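Local coordinates for FdtA domain-containing protein (PDB 7N67) that probably acts as a 3,4-ketoisomerase on a dTDP-linked keto sugar in the biosynthesis of an unusual formylated sugar, at residues B[66-78]-B[140-152]. Residues are numbered along the deposited sequence; the frame is centred on the assembly and turned at random.
Sequences FPRGAHAHKELEQ and EYIRDYDEFLRMV. With TYD (thymidine-5'-diphosphate), chain E.
In the dTDP pocket of this cupin-type subunit, His71 and Tyr141 meet where the short, weakly bonded strand 141-142, outermost in its sheet within this chain, pairs antiparallel with strand 68-73. The pairing rests on two backbone bonds, Ala72 N to Ile142 O (2.9 Å) and Ile142 N to Ala72 O (3.0 Å). On one face of the sheet, Ala72 CB packs 3.4 Å from Phe148 CD1, where helix 145-152 meets the strand; Asp144, at the N-cap, accepts from Glu147 N through OD1. The face bearing His73 and Tyr141 carries an aromatic cluster. His73 drives its CE1 edge over the centre of the Tyr141 ring, planes at 82°, an edge-to-face pair. Tyr141 CE2 in turn lies over one face of His71, the planes oblique at 49°. The imidazole is fixed at both nitrogens: ND1 shares a 2.8 Å hydrogen bond with second-shell His73 NE2, while NE2 donates to TYD O3B at 2.6 Å. Arg143, salt-bridged to Glu138, reaches TYD O1A with both NH1 and NH2, the oxygen lying in the guanidinium plane; Arg68 NE grips TYD O1B at 2.7 Å. One histidine and two arginines on the diphosphate are consistent with the nucleotide-sugar site of QdtA-like ketoisomerases.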
loop_
_atom_site.group_PDB
_atom_site.type_symbol
_atom_site.label_atom_id
_atom_site.label_comp_id
_atom_site.label_asym_id
_atom_site.label_seq_id
_atom_site.Cartn_x
_atom_site.Cartn_y
_atom_site.Cartn_z
ATOM N N PHE B 66 17.845 -1.324 1.944
ATOM C CA PHE B 66 18.440 -0.427 0.913
ATOM C C PHE B 66 18.102 1.035 1.214
ATOM O O PHE B 66 17.179 1.616 0.645
ATOM C CB PHE B 66 17.996 -0.900 -0.472
ATOM C CG PHE B 66 18.645 -2.197 -0.892
ATOM C CD1 PHE B 66 19.836 -2.201 -1.612
ATOM C CD2 PHE B 66 18.086 -3.418 -0.546
ATOM C CE1 PHE B 66 20.442 -3.395 -1.985
ATOM C CE2 PHE B 66 18.689 -4.610 -0.927
ATOM C CZ PHE B 66 19.872 -4.598 -1.632
ATOM N N PRO B 67 18.829 1.690 2.149
ATOM C CA PRO B 67 18.569 3.089 2.487
ATOM C C PRO B 67 18.929 4.045 1.346
ATOM O O PRO B 67 19.706 3.687 0.471
ATOM C CB PRO B 67 19.499 3.356 3.684
ATOM C CG PRO B 67 20.627 2.386 3.487
ATOM C CD PRO B 67 19.950 1.144 2.933
ATOM N N ARG B 68 18.381 5.252 1.409
ATOM C CA ARG B 68 18.540 6.285 0.360
ATOM C C ARG B 68 18.954 7.602 1.014
ATOM O O ARG B 68 19.143 7.635 2.255
ATOM C CB ARG B 68 17.235 6.433 -0.417
ATOM C CG ARG B 68 16.834 5.212 -1.230
ATOM C CD ARG B 68 15.521 5.537 -1.935
ATOM N NE ARG B 68 15.774 6.456 -3.042
ATOM C CZ ARG B 68 15.807 6.107 -4.334
ATOM N NH1 ARG B 68 16.084 7.019 -5.254
ATOM N NH2 ARG B 68 15.572 4.857 -4.705
ATOM N N GLY B 69 19.091 8.644 0.203
ATOM C CA GLY B 69 19.602 9.945 0.656
ATOM C C GLY B 69 21.111 9.914 0.747
ATOM O O GLY B 69 21.753 9.349 -0.162
ATOM N N ALA B 70 21.656 10.422 1.847
ATOM C CA ALA B 70 23.102 10.614 2.022
ATOM C C ALA B 70 23.528 11.708 1.039
ATOM O O ALA B 70 24.334 11.412 0.111
ATOM C CB ALA B 70 23.826 9.313 1.783
ATOM N N HIS B 71 22.966 12.909 1.225
ATOM C CA HIS B 71 23.376 14.154 0.531
ATOM C C HIS B 71 22.927 15.392 1.319
ATOM O O HIS B 71 22.196 15.260 2.281
ATOM C CB HIS B 71 22.901 14.154 -0.934
ATOM C CG HIS B 71 21.507 13.687 -1.147
ATOM N ND1 HIS B 71 20.422 14.510 -0.955
ATOM C CD2 HIS B 71 21.015 12.516 -1.591
ATOM C CE1 HIS B 71 19.312 13.855 -1.252
ATOM N NE2 HIS B 71 19.649 12.626 -1.632
ATOM N N ALA B 72 23.465 16.545 0.955
ATOM C CA ALA B 72 23.156 17.866 1.536
ATOM C C ALA B 72 23.145 18.893 0.400
ATOM O O ALA B 72 23.608 18.569 -0.704
ATOM C CB ALA B 72 24.162 18.223 2.618
ATOM N N HIS B 73 22.628 20.085 0.688
ATOM C CA HIS B 73 22.308 21.158 -0.294
ATOM C C HIS B 73 22.459 22.494 0.419
ATOM O O HIS B 73 21.909 22.602 1.524
ATOM C CB HIS B 73 20.884 20.936 -0.829
ATOM C CG HIS B 73 20.650 19.511 -1.197
ATOM N ND1 HIS B 73 20.765 19.050 -2.498
ATOM C CD2 HIS B 73 20.381 18.430 -0.430
ATOM C CE1 HIS B 73 20.541 17.748 -2.518
ATOM N NE2 HIS B 73 20.318 17.340 -1.253
ATOM N N LYS B 74 23.198 23.441 -0.169
ATOM C CA LYS B 74 23.421 24.790 0.417
ATOM C C LYS B 74 22.109 25.591 0.333
ATOM O O LYS B 74 21.796 26.286 1.306
ATOM C CB LYS B 74 24.605 25.482 -0.269
ATOM C CG LYS B 74 25.956 24.767 -0.149
ATOM C CD LYS B 74 27.032 25.228 -1.150
ATOM C CE LYS B 74 28.135 26.089 -0.559
ATOM N NZ LYS B 74 27.622 27.093 0.405
ATOM N N GLU B 75 21.329 25.437 -0.751
ATOM C CA GLU B 75 20.169 26.325 -1.084
ATOM C C GLU B 75 18.820 25.567 -1.007
ATOM O O GLU B 75 17.846 26.096 -0.371
ATOM C CB GLU B 75 20.433 26.972 -2.453
ATOM C CG GLU B 75 20.649 28.481 -2.422
ATOM C CD GLU B 75 21.141 29.104 -1.121
ATOM O OE1 GLU B 75 22.311 28.871 -0.765
ATOM O OE2 GLU B 75 20.342 29.830 -0.469
ATOM N N LEU B 76 18.753 24.363 -1.583
ATOM C CA LEU B 76 17.488 23.611 -1.783
ATOM C C LEU B 76 16.787 23.382 -0.439
ATOM O O LEU B 76 17.410 22.779 0.453
ATOM C CB LEU B 76 17.781 22.278 -2.479
ATOM C CG LEU B 76 16.534 21.517 -2.935
ATOM C CD1 LEU B 76 15.805 22.283 -4.034
ATOM C CD2 LEU B 76 16.901 20.118 -3.410
ATOM N N GLU B 77 15.541 23.859 -0.308
ATOM C CA GLU B 77 14.643 23.530 0.831
ATOM C C GLU B 77 13.681 22.458 0.317
ATOM O O GLU B 77 13.382 22.483 -0.886
ATOM C CB GLU B 77 13.953 24.783 1.368
ATOM C CG GLU B 77 14.907 25.810 1.947
ATOM C CD GLU B 77 14.250 26.967 2.686
ATOM O OE1 GLU B 77 14.897 27.529 3.580
ATOM O OE2 GLU B 77 13.103 27.318 2.370
ATOM N N GLN B 78 13.308 21.488 1.153
ATOM C CA GLN B 78 12.409 20.367 0.761
ATOM C C GLN B 78 11.333 20.191 1.835
ATOM O O GLN B 78 11.586 20.582 2.991
ATOM C CB GLN B 78 13.195 19.070 0.576
ATOM C CG GLN B 78 14.104 19.055 -0.649
ATOM C CD GLN B 78 14.680 17.675 -0.855
ATOM O OE1 GLN B 78 14.688 16.856 0.051
ATOM N NE2 GLN B 78 15.151 17.385 -2.053
ATOM N N GLU B 140 24.813 20.915 -7.555
ATOM C CA GLU B 140 24.648 21.565 -6.220
ATOM C C GLU B 140 24.506 20.520 -5.099
ATOM O O GLU B 140 24.409 20.940 -3.920
ATOM C CB GLU B 140 23.452 22.519 -6.234
ATOM C CG GLU B 140 23.702 23.749 -7.076
ATOM C CD GLU B 140 25.002 24.431 -6.679
ATOM O OE1 GLU B 140 25.137 24.771 -5.467
ATOM O OE2 GLU B 140 25.892 24.569 -7.565
ATOM N N TYR B 141 24.466 19.227 -5.449
ATOM C CA TYR B 141 24.424 18.076 -4.503
ATOM C C TYR B 141 25.794 17.913 -3.832
ATOM O O TYR B 141 26.835 17.982 -4.498
ATOM C CB TYR B 141 24.062 16.769 -5.217
ATOM C CG TYR B 141 22.598 16.406 -5.250
ATOM C CD1 TYR B 141 21.671 17.196 -5.913
ATOM C CD2 TYR B 141 22.145 15.233 -4.673
ATOM C CE1 TYR B 141 20.332 16.852 -5.967
ATOM C CE2 TYR B 141 20.813 14.869 -4.720
ATOM C CZ TYR B 141 19.899 15.678 -5.376
ATOM O OH TYR B 141 18.580 15.323 -5.418
ATOM N N ILE B 142 25.791 17.706 -2.523
ATOM C CA ILE B 142 26.968 17.188 -1.773
ATOM C C ILE B 142 26.634 15.754 -1.376
ATOM O O ILE B 142 25.683 15.584 -0.600
ATOM C CB ILE B 142 27.265 18.106 -0.578
ATOM C CG1 ILE B 142 27.397 19.557 -1.048
ATOM C CG2 ILE B 142 28.490 17.614 0.182
ATOM C CD1 ILE B 142 27.351 20.560 0.058
ATOM N N ARG B 143 27.313 14.777 -1.979
ATOM C CA ARG B 143 27.037 13.329 -1.787
ATOM C C ARG B 143 28.163 12.674 -0.969
ATOM O O ARG B 143 28.242 11.426 -0.989
ATOM C CB ARG B 143 26.906 12.620 -3.141
ATOM C CG ARG B 143 25.787 13.138 -4.031
ATOM C CD ARG B 143 25.606 12.252 -5.249
ATOM N NE ARG B 143 24.433 12.610 -6.043
ATOM C CZ ARG B 143 23.178 12.269 -5.764
ATOM N NH1 ARG B 143 22.899 11.563 -4.683
ATOM N NH2 ARG B 143 22.197 12.649 -6.564
ATOM N N ASP B 144 29.021 13.470 -0.322
ATOM C CA ASP B 144 30.135 12.989 0.539
ATOM C C ASP B 144 29.997 13.678 1.893
ATOM O O ASP B 144 29.963 14.931 1.901
ATOM C CB ASP B 144 31.499 13.289 -0.083
ATOM C CG ASP B 144 32.663 12.699 0.696
ATOM O OD1 ASP B 144 33.065 13.287 1.731
ATOM O OD2 ASP B 144 33.135 11.640 0.280
ATOM N N TYR B 145 29.937 12.916 2.991
ATOM C CA TYR B 145 29.713 13.486 4.350
ATOM C C TYR B 145 30.904 14.378 4.747
ATOM O O TYR B 145 30.672 15.512 5.299
ATOM C CB TYR B 145 29.406 12.392 5.378
ATOM C CG TYR B 145 29.014 12.951 6.724
ATOM C CD1 TYR B 145 27.932 13.812 6.863
ATOM C CD2 TYR B 145 29.741 12.647 7.863
ATOM C CE1 TYR B 145 27.587 14.356 8.092
ATOM C CE2 TYR B 145 29.403 13.174 9.098
ATOM C CZ TYR B 145 28.325 14.028 9.216
ATOM O OH TYR B 145 28.020 14.531 10.445
ATOM N N ASP B 146 32.133 13.924 4.447
ATOM C CA ASP B 146 33.394 14.629 4.823
ATOM C C ASP B 146 33.413 16.007 4.128
ATOM O O ASP B 146 33.693 17.028 4.821
ATOM C CB ASP B 146 34.623 13.757 4.526
ATOM C CG ASP B 146 34.755 12.509 5.389
ATOM O OD1 ASP B 146 34.639 12.602 6.621
ATOM O OD2 ASP B 146 34.998 11.456 4.833
ATOM N N GLU B 147 33.088 16.030 2.824
ATOM C CA GLU B 147 32.856 17.244 1.993
ATOM C C GLU B 147 31.833 18.159 2.687
ATOM O O GLU B 147 32.080 19.399 2.761
ATOM C CB GLU B 147 32.397 16.801 0.601
ATOM C CG GLU B 147 32.573 17.842 -0.496
ATOM C CD GLU B 147 31.941 17.473 -1.839
ATOM O OE1 GLU B 147 31.975 18.322 -2.761
ATOM O OE2 GLU B 147 31.413 16.334 -1.972
ATOM N N PHE B 148 30.742 17.587 3.213
ATOM C CA PHE B 148 29.670 18.352 3.907
ATOM C C PHE B 148 30.249 19.016 5.165
ATOM O O PHE B 148 29.948 20.184 5.445
ATOM C CB PHE B 148 28.460 17.459 4.227
ATOM C CG PHE B 148 27.429 18.119 5.106
ATOM C CD1 PHE B 148 26.686 19.194 4.647
ATOM C CD2 PHE B 148 27.235 17.712 6.412
ATOM C CE1 PHE B 148 25.770 19.830 5.473
ATOM C CE2 PHE B 148 26.307 18.340 7.229
ATOM C CZ PHE B 148 25.574 19.393 6.758
ATOM N N LEU B 149 31.076 18.310 5.935
ATOM C CA LEU B 149 31.611 18.874 7.210
ATOM C C LEU B 149 32.574 20.027 6.888
ATOM O O LEU B 149 32.427 21.136 7.487
ATOM C CB LEU B 149 32.264 17.758 8.037
ATOM C CG LEU B 149 31.293 16.729 8.616
ATOM C CD1 LEU B 149 32.042 15.591 9.275
ATOM C CD2 LEU B 149 30.314 17.360 9.607
ATOM N N ARG B 150 33.475 19.806 5.928
ATOM C CA ARG B 150 34.366 20.874 5.395
ATOM C C ARG B 150 33.524 22.105 5.021
ATOM O O ARG B 150 33.858 23.208 5.513
ATOM C CB ARG B 150 35.188 20.334 4.222
ATOM C CG ARG B 150 36.296 19.390 4.654
ATOM C CD ARG B 150 37.307 19.177 3.559
ATOM N NE ARG B 150 36.759 18.288 2.556
ATOM C CZ ARG B 150 36.838 16.962 2.590
ATOM N NH1 ARG B 150 36.318 16.245 1.603
ATOM N NH2 ARG B 150 37.431 16.353 3.603
ATOM N N MET B 151 32.461 21.921 4.221
ATOM C CA MET B 151 31.525 23.008 3.795
ATOM C C MET B 151 30.946 23.713 5.027
ATOM O O MET B 151 30.923 24.949 5.033
ATOM C CB MET B 151 30.390 22.472 2.917
ATOM C CG MET B 151 29.545 23.554 2.258
ATOM S SD MET B 151 28.216 24.213 3.325
ATOM C CE MET B 151 27.091 22.817 3.367
ATOM N N VAL B 152 30.530 22.967 6.052
ATOM C CA VAL B 152 29.864 23.535 7.261
ATOM C C VAL B 152 30.910 24.144 8.213
ATOM O O VAL B 152 30.464 24.779 9.197
ATOM C CB VAL B 152 28.995 22.462 7.954
ATOM C CG1 VAL B 152 28.547 22.857 9.355
ATOM C CG2 VAL B 152 27.778 22.109 7.109
HETATM P PA TYD E . 19.228 9.972 -5.596
HETATM O O1A TYD E . 19.778 11.307 -5.232
HETATM O O2A TYD E . 20.154 8.805 -5.648
HETATM O O3A TYD E . 17.967 9.653 -4.670
HETATM P PB TYD E . 17.687 9.696 -3.097
HETATM O O1B TYD E . 16.311 9.059 -2.917
HETATM O O2B TYD E . 18.807 8.869 -2.506
HETATM O O3B TYD E . 17.719 11.128 -2.646
HETATM O "O5'" TYD E . 18.476 10.063 -7.004
HETATM C "C5'" TYD E . 18.448 8.874 -7.817
HETATM C "C4'" TYD E . 18.645 9.297 -9.247
HETATM O "O4'" TYD E . 17.581 10.203 -9.616
HETATM C "C3'" TYD E . 19.966 10.019 -9.512
HETATM O "O3'" TYD E . 20.568 9.530 -10.702
HETATM C "C2'" TYD E . 19.546 11.470 -9.684
HETATM C "C1'" TYD E . 18.134 11.349 -10.239
HETATM N N1 TYD E . 17.266 12.508 -9.933
HETATM C C2 TYD E . 16.802 13.271 -10.987
HETATM O O2 TYD E . 17.069 13.019 -12.156
HETATM N N3 TYD E . 16.031 14.347 -10.616
HETATM C C4 TYD E . 15.671 14.721 -9.334
HETATM O O4 TYD E . 14.960 15.720 -9.157
HETATM C C5 TYD E . 16.176 13.873 -8.280
HETATM C C5M TYD E . 15.826 14.208 -6.860
HETATM C C6 TYD E . 16.945 12.827 -8.624
#